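PDB 3Q3W: 3-isopropylmalate dehydratase small subunit from Campylobacter jejuni, which catalyses, as the small subunit of isopropylmalate isomerase, the interconversion of 2-isopropylmalate and 3-isopropylmalate through 2-isopropylmaleate, a step of leucine biosynthesis. Local coordinates for residues L76-E80 with K128-I134; S149-K153 with R171-L175. All coordinates share one frame. Where two conformers were deposited one is given. Residues are numbered along the deposited sequence.

Contact 1. Residues L76-E80 with K128-I134; sequences LVSFE and KDEVLEI
Three aliphatic side chains form the apolar centre: Val-77 (chi1 t) points toward the helix, and its CG1 lies 3.7 Å from Ile-134 CG2 and 4.0 Å from Val-131 CG1. The extended segment 76-78 and the helical segment 128-134 cross at -122°, their axes 8.8 Å apart; the nearest CA pair is Val-77 and Val-131, at 7.2 Å. Val-131 CG1 also presses on Ser-78 O, 3.2 Å away. Farther out, Phe-79 adopts chi1 m, bringing its CE1 3.8 Å from Leu-132 CD1, while Val-131 CG1 meets the ring edge, 4.2 Å from Phe-79 CD1. At the polar border Lys-128 NZ stands over one ring face, 4.4 Å from the Phe-79 centroid and 24° off its normal, a cation-pi contact, and makes a hydrogen-bonded salt bridge to Glu-80 OE1 at 2.8 Å. This is helix-on-sheet packing of an alpha/beta fold: helix 128-140 lies against strand 73-78, which is flanked by strands 9-17 and 102-105, and Phe-162 of strand 160-163 also touches Ile-134.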
ATOM      1  N   LEU A  76       2.770   0.763  -3.244  1.00 24.47           N
ATOM      2  CA  LEU A  76       2.339   2.160  -3.262  1.00 25.35           C
ATOM      3  C   LEU A  76       3.389   3.011  -2.602  1.00 26.27           C
ATOM      4  O   LEU A  76       4.040   2.564  -1.655  1.00 27.96           O
ATOM      5  CB  LEU A  76       0.998   2.355  -2.558  1.00 24.42           C
ATOM      6  CG  LEU A  76      -0.244   1.635  -3.124  1.00 24.81           C
ATOM      7  CD1 LEU A  76      -1.498   1.979  -2.282  1.00 20.84           C
ATOM      8  CD2 LEU A  76      -0.484   1.924  -4.595  1.00 20.34           C
ATOM      9  N   VAL A  77       3.586   4.221  -3.118  1.00 27.46           N
ATOM     10  CA  VAL A  77       4.444   5.186  -2.486  1.00 28.29           C
ATOM     11  C   VAL A  77       3.607   6.429  -2.238  1.00 31.31           C
ATOM     12  O   VAL A  77       3.115   7.063  -3.187  1.00 30.44           O
ATOM     13  CB  VAL A  77       5.631   5.505  -3.379  1.00 30.35           C
ATOM     14  CG1 VAL A  77       6.643   6.398  -2.611  1.00 29.39           C
ATOM     15  CG2 VAL A  77       6.270   4.238  -3.809  1.00 25.40           C
ATOM     16  N   SER A  78       3.415   6.768  -0.973  1.00 32.69           N
ATOM     17  CA  SER A  78       2.591   7.907  -0.579  1.00 34.77           C
ATOM     18  C   SER A  78       3.287   8.835   0.408  1.00 36.81           C
ATOM     19  O   SER A  78       4.443   8.657   0.744  1.00 37.47           O
ATOM     20  CB  SER A  78       1.298   7.416   0.029  1.00 34.02           C
ATOM     21  OG  SER A  78       0.268   8.379  -0.126  1.00 38.40           O
ATOM     22  N   PHE A  79       2.572   9.856   0.846  1.00 38.69           N
ATOM     23  CA  PHE A  79       3.155  10.828   1.724  1.00 41.32           C
ATOM     24  C   PHE A  79       2.688  10.504   3.130  1.00 42.00           C
ATOM     25  O   PHE A  79       2.217   9.385   3.387  1.00 41.14           O
ATOM     26  CB  PHE A  79       2.773  12.236   1.285  1.00 43.04           C
ATOM     27  CG  PHE A  79       3.344  12.662  -0.061  1.00 42.74           C
ATOM     28  CD1 PHE A  79       4.507  12.111  -0.568  1.00 41.00           C
ATOM     29  CD2 PHE A  79       2.731  13.701  -0.767  1.00 43.94           C
ATOM     30  CE1 PHE A  79       5.017  12.561  -1.758  1.00 43.28           C
ATOM     31  CE2 PHE A  79       3.245  14.166  -1.955  1.00 42.24           C
ATOM     32  CZ  PHE A  79       4.384  13.593  -2.452  1.00 43.86           C
ATOM     33  N   GLU A  80       2.854  11.454   4.051  1.00 43.64           N
ATOM     34  CA  GLU A  80       2.754  11.169   5.474  1.00 44.09           C
ATOM     35  C   GLU A  80       1.363  10.852   5.949  1.00 41.91           C
ATOM     36  O   GLU A  80       0.383  11.243   5.340  1.00 40.17           O
ATOM     37  CB  GLU A  80       3.312  12.322   6.328  1.00 47.57           C
ATOM     38  CG  GLU A  80       2.817  13.746   5.964  1.00 50.12           C
ATOM     39  CD  GLU A  80       3.798  14.509   5.046  1.00 53.46           C
ATOM     40  OE1 GLU A  80       4.145  13.988   3.956  1.00 51.51           O
ATOM     41  OE2 GLU A  80       4.217  15.621   5.424  1.00 56.24           O
ATOM     42  N   LYS A 128      11.286  11.273   4.789  1.00 49.80           N
ATOM     43  CA  LYS A 128      10.515  11.999   3.785  0.60 49.34           C
ATOM     44  C   LYS A 128      11.360  12.327   2.559  1.00 49.83           C
ATOM     45  O   LYS A 128      10.880  12.224   1.432  1.00 49.00           O
ATOM     46  CB  LYS A 128       9.865  13.245   4.411  0.60 51.06           C
ATOM     47  CG  LYS A 128       9.736  14.454   3.493  0.60 52.70           C
ATOM     48  CD  LYS A 128       8.317  14.968   3.375  0.60 52.35           C
ATOM     49  CE  LYS A 128       7.555  14.197   2.321  0.60 49.06           C
ATOM     50  NZ  LYS A 128       6.167  14.725   2.164  0.60 50.78           N
ATOM     51  N   ASP A 129      12.621  12.695   2.779  1.00 52.14           N
ATOM     52  CA  ASP A 129      13.545  12.928   1.660  0.60 52.82           C
ATOM     53  C   ASP A 129      13.654  11.702   0.773  1.00 50.56           C
ATOM     54  O   ASP A 129      13.706  11.825  -0.448  1.00 49.24           O
ATOM     55  CB  ASP A 129      14.946  13.373   2.135  0.60 56.04           C
ATOM     56  CG  ASP A 129      15.800  12.231   2.694  0.60 56.79           C
ATOM     57  OD1 ASP A 129      16.879  11.959   2.115  0.60 55.11           O
ATOM     58  OD2 ASP A 129      15.418  11.629   3.735  0.60 57.44           O
ATOM     59  N   GLU A 130      13.670  10.520   1.371  1.00 49.68           N
ATOM     60  CA  GLU A 130      13.824   9.299   0.600  1.00 48.20           C
ATOM     61  C   GLU A 130      12.514   9.035  -0.172  1.00 45.65           C
ATOM     62  O   GLU A 130      12.564   8.667  -1.338  1.00 44.65           O
ATOM     63  CB  GLU A 130      14.181   8.113   1.499  1.00 48.97           C
ATOM     64  CG  GLU A 130      15.632   8.121   2.166  1.00 53.49           C
ATOM     65  CD  GLU A 130      15.824   6.972   3.209  1.00 55.29           C
ATOM     66  OE1 GLU A 130      14.801   6.491   3.749  1.00 54.14           O
ATOM     67  OE2 GLU A 130      16.982   6.553   3.484  1.00 58.23           O
ATOM     68  N   VAL A 131      11.364   9.264   0.462  1.00 44.37           N
ATOM     69  CA  VAL A 131      10.056   9.127  -0.211  1.00 41.73           C
ATOM     70  C   VAL A 131       9.961  10.078  -1.426  1.00 42.19           C
ATOM     71  O   VAL A 131       9.492   9.694  -2.484  1.00 39.04           O
ATOM     72  CB  VAL A 131       8.862   9.400   0.752  1.00 40.90           C
ATOM     73  CG1 VAL A 131       7.537   9.312   0.001  1.00 36.91           C
ATOM     74  CG2 VAL A 131       8.863   8.437   1.955  1.00 39.65           C
ATOM     75  N   LEU A 132      10.466  11.301  -1.264  1.00 44.89           N
ATOM     76  CA  LEU A 132      10.310  12.361  -2.255  1.00 45.34           C
ATOM     77  C   LEU A 132      11.114  12.027  -3.492  1.00 45.15           C
ATOM     78  O   LEU A 132      10.674  12.219  -4.642  1.00 44.30           O
ATOM     79  CB  LEU A 132      10.784  13.681  -1.643  1.00 49.24           C
ATOM     80  CG  LEU A 132       9.763  14.818  -1.648  1.00 50.67           C
ATOM     81  CD1 LEU A 132       8.343  14.291  -1.655  1.00 50.97           C
ATOM     82  CD2 LEU A 132      10.030  15.756  -0.451  1.00 53.97           C
ATOM     83  N   GLU A 133      12.306  11.507  -3.222  1.00 45.95           N
ATOM     84  CA  GLU A 133      13.227  11.015  -4.229  1.00 46.25           C
ATOM     85  C   GLU A 133      12.649   9.837  -4.994  1.00 42.62           C
ATOM     86  O   GLU A 133      12.760   9.788  -6.201  1.00 41.31           O
ATOM     87  CB  GLU A 133      14.537  10.623  -3.534  1.00 48.44           C
ATOM     88  CG  GLU A 133      15.569   9.851  -4.331  1.00 51.30           C
ATOM     89  CD  GLU A 133      16.907   9.718  -3.579  1.00 55.41           C
ATOM     90  OE1 GLU A 133      16.934   9.872  -2.349  1.00 58.14           O
ATOM     91  OE2 GLU A 133      17.947   9.455  -4.210  1.00 61.85           O
ATOM     92  N   ILE A 134      12.116   8.858  -4.277  1.00 40.85           N
ATOM     93  CA  ILE A 134      11.424   7.686  -4.907  1.00 38.95           C
ATOM     94  C   ILE A 134      10.344   8.092  -5.894  1.00 37.08           C
ATOM     95  O   ILE A 134      10.384   7.668  -7.014  1.00 38.61           O
ATOM     96  CB  ILE A 134      10.847   6.743  -3.840  1.00 36.97           C
ATOM     97  CG1 ILE A 134      11.983   5.915  -3.248  1.00 38.56           C
ATOM     98  CG2 ILE A 134       9.825   5.810  -4.400  1.00 33.34           C
ATOM     99  CD1 ILE A 134      11.655   5.349  -1.915  1.00 38.21           C
TER

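Contact 2. Residues S149-K153 with R171-L175; sequences SLLEK and RICLL
Ser-149 ends its strand and opens the turn: its OG accepts a hydrogen bond from Glu-152 N at 3.2 Å, an ST motif that bridges residues 150-152, whose phi/psi values are helical without regular helical bonds. Leu-150, nearest to Leu-175 by CA (7.3 Å), makes most of the apolar contact. With chi1 t and chi2 p, it sets CD2 3.5 Å from Leu-174 CB and CG 3.6 Å from Leu-175 CD2. Its carbonyl O receives Arg-171 NE at 3.0 Å, with an N-H...O angle of 161°. Leu-151 starts away from the helix, yet its CD2 returns to 3.8 Å from Leu-175 CD2, and its O accepts Arg-171 NH2 at 3.1 Å and 152°. Both carbonyl O atoms lie at the guanidinium edge, near its plane, reached by an Arg-171 side chain extended through chi1-chi3, all t. After them Lys-153 takes a left-handed backbone conformation (49/54), and its CD packs 4.0 Å from Arg-171 CD. The arrangement is a beta-hairpin turn whose successive carbonyls both accept hydrogen bonds from one arginine. The turn joins antiparallel strands 145-149 and 154-157, while helix 168-176 packs beside it; backbone hydrogen bonds pair Leu-150 with Ile-8 and Leu-174 with Phe-7.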
ATOM      1  N   SER A 149      13.212  -6.451   0.183  1.00 39.40           N
ATOM      2  CA  SER A 149      13.578  -7.622   0.956  1.00 38.90           C
ATOM      3  C   SER A 149      13.247  -7.370   2.428  1.00 38.39           C
ATOM      4  O   SER A 149      13.797  -6.469   3.057  1.00 38.93           O
ATOM      5  CB  SER A 149      15.083  -7.910   0.805  1.00 41.24           C
ATOM      6  OG  SER A 149      15.482  -9.012   1.611  1.00 41.97           O
ATOM      7  N   LEU A 150      12.376  -8.181   3.003  1.00 37.79           N
ATOM      8  CA  LEU A 150      12.055  -8.031   4.427  1.00 37.86           C
ATOM      9  C   LEU A 150      13.109  -8.735   5.272  1.00 40.23           C
ATOM     10  O   LEU A 150      13.214  -8.476   6.473  1.00 41.30           O
ATOM     11  CB  LEU A 150      10.674  -8.572   4.756  1.00 36.11           C
ATOM     12  CG  LEU A 150      10.233  -8.564   6.220  1.00 34.67           C
ATOM     13  CD1 LEU A 150      10.262  -7.199   6.817  1.00 34.62           C
ATOM     14  CD2 LEU A 150       8.881  -9.128   6.284  1.00 35.03           C
ATOM     15  N   LEU A 151      13.891  -9.626   4.659  1.00 41.45           N
ATOM     16  CA  LEU A 151      15.053 -10.214   5.319  1.00 43.25           C
ATOM     17  C   LEU A 151      16.113  -9.180   5.587  1.00 44.81           C
ATOM     18  O   LEU A 151      16.625  -9.105   6.682  1.00 45.34           O
ATOM     19  CB  LEU A 151      15.686 -11.301   4.478  1.00 44.38           C
ATOM     20  CG  LEU A 151      14.915 -12.604   4.413  1.00 44.59           C
ATOM     21  CD1 LEU A 151      15.651 -13.579   3.487  1.00 46.74           C
ATOM     22  CD2 LEU A 151      14.759 -13.190   5.798  1.00 45.94           C
ATOM     23  N   GLU A 152      16.444  -8.386   4.587  1.00 44.58           N
ATOM     24  CA  GLU A 152      17.500  -7.409   4.743  1.00 47.88           C
ATOM     25  C   GLU A 152      16.986  -6.094   5.238  1.00 47.59           C
ATOM     26  O   GLU A 152      17.782  -5.232   5.595  1.00 50.05           O
ATOM     27  CB  GLU A 152      18.223  -7.186   3.427  1.00 48.61           C
ATOM     28  CG  GLU A 152      19.094  -8.328   3.029  1.00 52.97           C
ATOM     29  CD  GLU A 152      19.592  -8.153   1.624  1.00 59.06           C
ATOM     30  OE1 GLU A 152      19.734  -6.983   1.188  1.00 61.58           O
ATOM     31  OE2 GLU A 152      19.830  -9.180   0.955  1.00 62.57           O
ATOM     32  N   LYS A 153      15.665  -5.968   5.301  1.00 45.02           N
ATOM     33  CA  LYS A 153      14.980  -4.723   5.597  1.00 44.55           C
ATOM     34  C   LYS A 153      15.521  -3.595   4.722  1.00 45.09           C
ATOM     35  O   LYS A 153      15.950  -2.530   5.206  1.00 46.20           O
ATOM     36  CB  LYS A 153      15.020  -4.385   7.085  1.00 45.70           C
ATOM     37  CG  LYS A 153      14.299  -5.402   7.974  1.00 46.19           C
ATOM     38  CD  LYS A 153      14.217  -4.964   9.474  1.00 45.12           C
ATOM     39  CE  LYS A 153      15.416  -5.337  10.269  1.00 48.96           C
ATOM     40  NZ  LYS A 153      15.179  -5.143  11.747  1.00 46.69           N
ATOM     41  N   ARG A 171       7.791  -8.670  11.968  1.00 33.78           N
ATOM     42  CA  ARG A 171       8.638  -9.113  10.873  1.00 33.33           C
ATOM     43  C   ARG A 171       8.624 -10.607  10.763  1.00 32.51           C
ATOM     44  O   ARG A 171       8.467 -11.123   9.672  1.00 31.48           O
ATOM     45  CB  ARG A 171      10.065  -8.630  11.034  1.00 33.83           C
ATOM     46  CG  ARG A 171      11.104  -9.335  10.140  1.00 35.48           C
ATOM     47  CD  ARG A 171      12.353  -8.454  10.042  1.00 36.83           C
ATOM     48  NE  ARG A 171      13.512  -9.065   9.396  1.00 37.61           N
ATOM     49  CZ  ARG A 171      14.416  -9.850   9.980  1.00 40.63           C
ATOM     50  NH1 ARG A 171      14.299 -10.227  11.242  1.00 42.40           N
ATOM     51  NH2 ARG A 171      15.455 -10.293   9.272  1.00 43.64           N
ATOM     52  N   ILE A 172       8.777 -11.301  11.879  1.00 33.30           N
ATOM     53  CA  ILE A 172       8.819 -12.744  11.800  1.00 33.60           C
ATOM     54  C   ILE A 172       7.470 -13.308  11.388  1.00 32.73           C
ATOM     55  O   ILE A 172       7.457 -14.279  10.655  1.00 32.74           O
ATOM     56  CB  ILE A 172       9.371 -13.427  13.077  1.00 35.85           C
ATOM     57  CG1 ILE A 172       9.856 -14.863  12.772  1.00 36.86           C
ATOM     58  CG2 ILE A 172       8.336 -13.442  14.226  1.00 33.21           C
ATOM     59  CD1 ILE A 172      11.094 -15.047  11.746  1.00 39.41           C
ATOM     60  N   CYS A 173       6.366 -12.728  11.868  1.00 31.73           N
ATOM     61  CA  CYS A 173       5.035 -13.093  11.365  1.00 32.54           C
ATOM     62  C   CYS A 173       4.965 -12.971   9.838  1.00 31.64           C
ATOM     63  O   CYS A 173       4.563 -13.920   9.197  1.00 33.75           O
ATOM     64  CB  CYS A 173       3.927 -12.285  12.045  1.00 31.94           C
ATOM     65  SG  CYS A 173       3.709 -12.667  13.825  1.00 35.32           S
ATOM     66  N   LEU A 174       5.402 -11.849   9.253  1.00 31.00           N
ATOM     67  CA  LEU A 174       5.358 -11.673   7.801  0.60 30.11           C
ATOM     68  C   LEU A 174       6.292 -12.666   7.108  1.00 31.00           C
ATOM     69  O   LEU A 174       5.917 -13.281   6.129  1.00 30.88           O
ATOM     70  CB  LEU A 174       5.750 -10.247   7.402  0.60 30.11           C
ATOM     71  CG  LEU A 174       4.776  -9.127   7.799  0.60 30.28           C
ATOM     72  CD1 LEU A 174       5.429  -7.758   7.712  0.60 30.65           C
ATOM     73  CD2 LEU A 174       3.589  -9.168   6.924  0.60 29.70           C
ATOM     74  N   LEU A 175       7.517 -12.823   7.623  1.00 32.11           N
ATOM     75  CA  LEU A 175       8.445 -13.782   7.016  1.00 34.16           C
ATOM     76  C   LEU A 175       7.934 -15.239   7.014  1.00 35.33           C
ATOM     77  O   LEU A 175       8.136 -15.983   6.061  1.00 35.67           O
ATOM     78  CB  LEU A 175       9.843 -13.726   7.698  1.00 35.54           C
ATOM     79  CG  LEU A 175      10.670 -12.435   7.594  1.00 34.95           C
ATOM     80  CD1 LEU A 175      11.895 -12.567   8.507  1.00 34.59           C
ATOM     81  CD2 LEU A 175      11.115 -12.085   6.140  1.00 33.54           C
TER

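How the contacts relate
From the N terminus, strand 9-17 comes first and pairs with both strand 73-78 and strand 145-149, so it lies between the strands that lead into the two contacts. Contact 1 then closes a 47-residue loop, which contains helices 90-98 and 110-118 and strands 102-105 and 122-125, by returning helix 128-140 to strand 73-78. Contact 2 opens only afterwards and closes a shorter loop of 17 residues, bringing helix 168-176 back to the turn after strand 145-149. The loops are thus in series, neither nested nor crossed. Their centres are 21 Å apart and their nearest atoms about 9 Å apart, without touching; the sheet joins them through strand 9-17.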